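Local coordinates for phosphatidylinositol-specific phospholipase C1 (Streptomyces antibioticus, PDB 3H4X), which belongs to the phosphoinositide phospholipase C family and folds as a closed barrel of mainly parallel strands surrounded by helices, at residues Leu61-Asn66 with Trp72-Ser77. Residues are numbered along the deposited sequence; the frame is centred on the assembly and turned at random.
Sequences LDLWSN and WRVSHS
With CG of Trp-64 anti to its own carbonyl carbon (chi1 -58°) and chi2 at 74°, the indole reaches past the end of strand 73-74 and sets its N-H on the backbone of Ser-75. The bond from Trp-64 NE1 to Ser-75 O, 2.8 Å, is nearly straight; the acceptor lies in the indole plane, whereas the nitrogen stands above the carbonyl plane. This bond helps to fix the ring's rotation, and the six-membered end comes within 3.5 Å of Ser-77 O at CZ2. Ser-77 O also accepts a 2.8 Å hydrogen bond from Ser-75 OG.

Trp-64 and Arg-73 form an antiparallel hydrogen-bonded pair, with N to O distances of 2.9 Å from Trp-64 N to Arg-73 O and 3.1 Å from Arg-73 N to Trp-64 O. On the opposite sheet face, CD2 of Leu-63 meets CG2 of Val-74 at 3.6 Å, and Leu-63 also touches Phe-104 of helix 104-117. A weak, bent bond links Trp-72 NE1 to Ser-65 OG, which is also hydrogen-bonded to Gly-133 O. At the other end, a water lies within hydrogen-bonding distance of both Asp-62 OD2 and His-76 O and can bridge them, while Tyr-40 OH is a further partner of that carboxylate oxygen.

Strands 58-64 and 73-74 thus make a short beta hairpin, in which the two-residue strand 73-74 is added antiparallel to 58-64, a parallel strand of the TIM-barrel-like fold characteristic of this phospholipase family.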
loop_
_atom_site.group_PDB
_atom_site.type_symbol
_atom_site.label_atom_id
_atom_site.label_comp_id
_atom_site.label_asym_id
_atom_site.label_seq_id
_atom_site.Cartn_x
_atom_site.Cartn_y
_atom_site.Cartn_z
ATOM N N LEU A 61 4.523 -2.445 -4.832
ATOM C CA LEU A 61 4.908 -2.132 -6.207
ATOM C C LEU A 61 5.749 -0.867 -6.238
ATOM O O LEU A 61 5.437 0.102 -5.541
ATOM C CB LEU A 61 3.664 -1.860 -7.054
ATOM C CG LEU A 61 2.617 -2.954 -7.192
ATOM C CD1 LEU A 61 1.457 -2.476 -8.046
ATOM C CD2 LEU A 61 3.242 -4.198 -7.789
ATOM N N ASP A 62 6.791 -0.869 -7.068
ATOM C CA ASP A 62 7.630 0.311 -7.295
ATOM C C ASP A 62 7.300 0.911 -8.658
ATOM O O ASP A 62 7.438 0.234 -9.680
ATOM C CB ASP A 62 9.113 -0.067 -7.254
ATOM C CG ASP A 62 9.580 -0.482 -5.871
ATOM O OD1 ASP A 62 9.047 0.036 -4.868
ATOM O OD2 ASP A 62 10.495 -1.323 -5.784
ATOM N N LEU A 63 6.861 2.169 -8.667
ATOM C CA LEU A 63 6.479 2.862 -9.898
ATOM C C LEU A 63 7.381 4.048 -10.170
ATOM O O LEU A 63 7.863 4.709 -9.250
ATOM C CB LEU A 63 5.045 3.381 -9.821
ATOM C CG LEU A 63 3.923 2.358 -9.711
ATOM C CD1 LEU A 63 2.581 3.065 -9.840
ATOM C CD2 LEU A 63 4.064 1.254 -10.751
ATOM N N TRP A 64 7.567 4.334 -11.452
ATOM C CA TRP A 64 8.357 5.477 -11.892
ATOM C C TRP A 64 7.514 6.363 -12.799
ATOM O O TRP A 64 6.949 5.883 -13.785
ATOM C CB TRP A 64 9.601 5.010 -12.645
ATOM C CG TRP A 64 10.484 4.108 -11.851
ATOM C CD1 TRP A 64 10.254 2.797 -11.535
ATOM C CD2 TRP A 64 11.754 4.440 -11.284
ATOM N NE1 TRP A 64 11.301 2.300 -10.795
ATOM C CE2 TRP A 64 12.236 3.288 -10.630
ATOM C CE3 TRP A 64 12.532 5.602 -11.264
ATOM C CZ2 TRP A 64 13.460 3.265 -9.966
ATOM C CZ3 TRP A 64 13.746 5.573 -10.605
ATOM C CH2 TRP A 64 14.197 4.415 -9.965
ATOM N N SER A 65 7.437 7.649 -12.467
ATOM C CA SER A 65 6.621 8.597 -13.225
ATOM C C SER A 65 7.440 9.535 -14.098
ATOM O O SER A 65 6.888 10.194 -14.976
ATOM C CB SER A 65 5.787 9.476 -12.288
ATOM O OG SER A 65 5.120 8.741 -11.286
ATOM N N ASN A 66 8.739 9.630 -13.826
ATOM C CA ASN A 66 9.578 10.628 -14.487
ATOM C C ASN A 66 10.564 10.045 -15.493
ATOM O O ASN A 66 11.490 10.727 -15.943
ATOM C CB ASN A 66 10.279 11.509 -13.453
ATOM C CG ASN A 66 9.340 12.518 -12.832
ATOM O OD1 ASN A 66 8.961 13.502 -13.470
ATOM N ND2 ASN A 66 8.939 12.274 -11.587
ATOM N N TRP A 72 3.539 4.618 -16.606
ATOM C CA TRP A 72 4.208 4.471 -15.322
ATOM C C TRP A 72 4.975 3.162 -15.364
ATOM O O TRP A 72 4.388 2.094 -15.568
ATOM C CB TRP A 72 3.200 4.385 -14.179
ATOM C CG TRP A 72 2.776 5.688 -13.587
ATOM C CD1 TRP A 72 3.439 6.426 -12.651
ATOM C CD2 TRP A 72 1.560 6.389 -13.864
ATOM N NE1 TRP A 72 2.712 7.550 -12.339
ATOM C CE2 TRP A 72 1.557 7.553 -13.074
ATOM C CE3 TRP A 72 0.477 6.150 -14.717
ATOM C CZ2 TRP A 72 0.509 8.476 -13.106
ATOM C CZ3 TRP A 72 -0.554 7.060 -14.749
ATOM C CH2 TRP A 72 -0.533 8.212 -13.949
ATOM N N ARG A 73 6.285 3.232 -15.166
ATOM C CA ARG A 73 7.105 2.030 -15.220
ATOM C C ARG A 73 7.010 1.248 -13.923
ATOM O O ARG A 73 6.910 1.832 -12.843
ATOM C CB ARG A 73 8.572 2.383 -15.455
ATOM C CG ARG A 73 8.815 3.451 -16.492
ATOM C CD ARG A 73 8.403 3.003 -17.879
ATOM N NE ARG A 73 8.878 3.975 -18.859
ATOM C CZ ARG A 73 10.096 3.959 -19.390
ATOM N NH1 ARG A 73 10.949 2.999 -19.064
ATOM N NH2 ARG A 73 10.458 4.895 -20.256
ATOM N N VAL A 74 7.072 -0.074 -14.035
ATOM C CA VAL A 74 7.203 -0.940 -12.877
ATOM C C VAL A 74 8.607 -1.525 -12.918
ATOM O O VAL A 74 8.959 -2.236 -13.863
ATOM C CB VAL A 74 6.178 -2.083 -12.905
ATOM C CG1 VAL A 74 6.367 -2.993 -11.701
ATOM C CG2 VAL A 74 4.761 -1.521 -12.954
ATOM N N SER A 75 9.419 -1.206 -11.915
ATOM C CA SER A 75 10.814 -1.627 -11.908
ATOM C C SER A 75 11.433 -1.347 -10.550
ATOM O O SER A 75 11.151 -0.319 -9.932
ATOM C CB SER A 75 11.598 -0.866 -12.987
ATOM O OG SER A 75 12.919 -1.370 -13.146
ATOM N N HIS A 76 12.287 -2.253 -10.088
ATOM C CA HIS A 76 13.021 -2.022 -8.855
ATOM C C HIS A 76 14.095 -0.956 -9.052
ATOM O O HIS A 76 14.206 -0.009 -8.275
ATOM C CB HIS A 76 13.668 -3.312 -8.360
ATOM C CG HIS A 76 14.470 -3.134 -7.110
ATOM N ND1 HIS A 76 13.934 -3.311 -5.853
ATOM C CD2 HIS A 76 15.760 -2.769 -6.921
ATOM C CE1 HIS A 76 14.863 -3.077 -4.943
ATOM N NE2 HIS A 76 15.980 -2.745 -5.565
ATOM N N SER A 77 14.890 -1.126 -10.103
ATOM C CA SER A 77 15.993 -0.227 -10.395
ATOM C C SER A 77 15.604 0.743 -11.499
ATOM O O SER A 77 14.522 0.628 -12.091
ATOM C CB SER A 77 17.232 -1.038 -10.779
ATOM O OG SER A 77 17.653 -1.833 -9.685
HETATM O O HOH W 1 13.035 -0.058 -5.686
#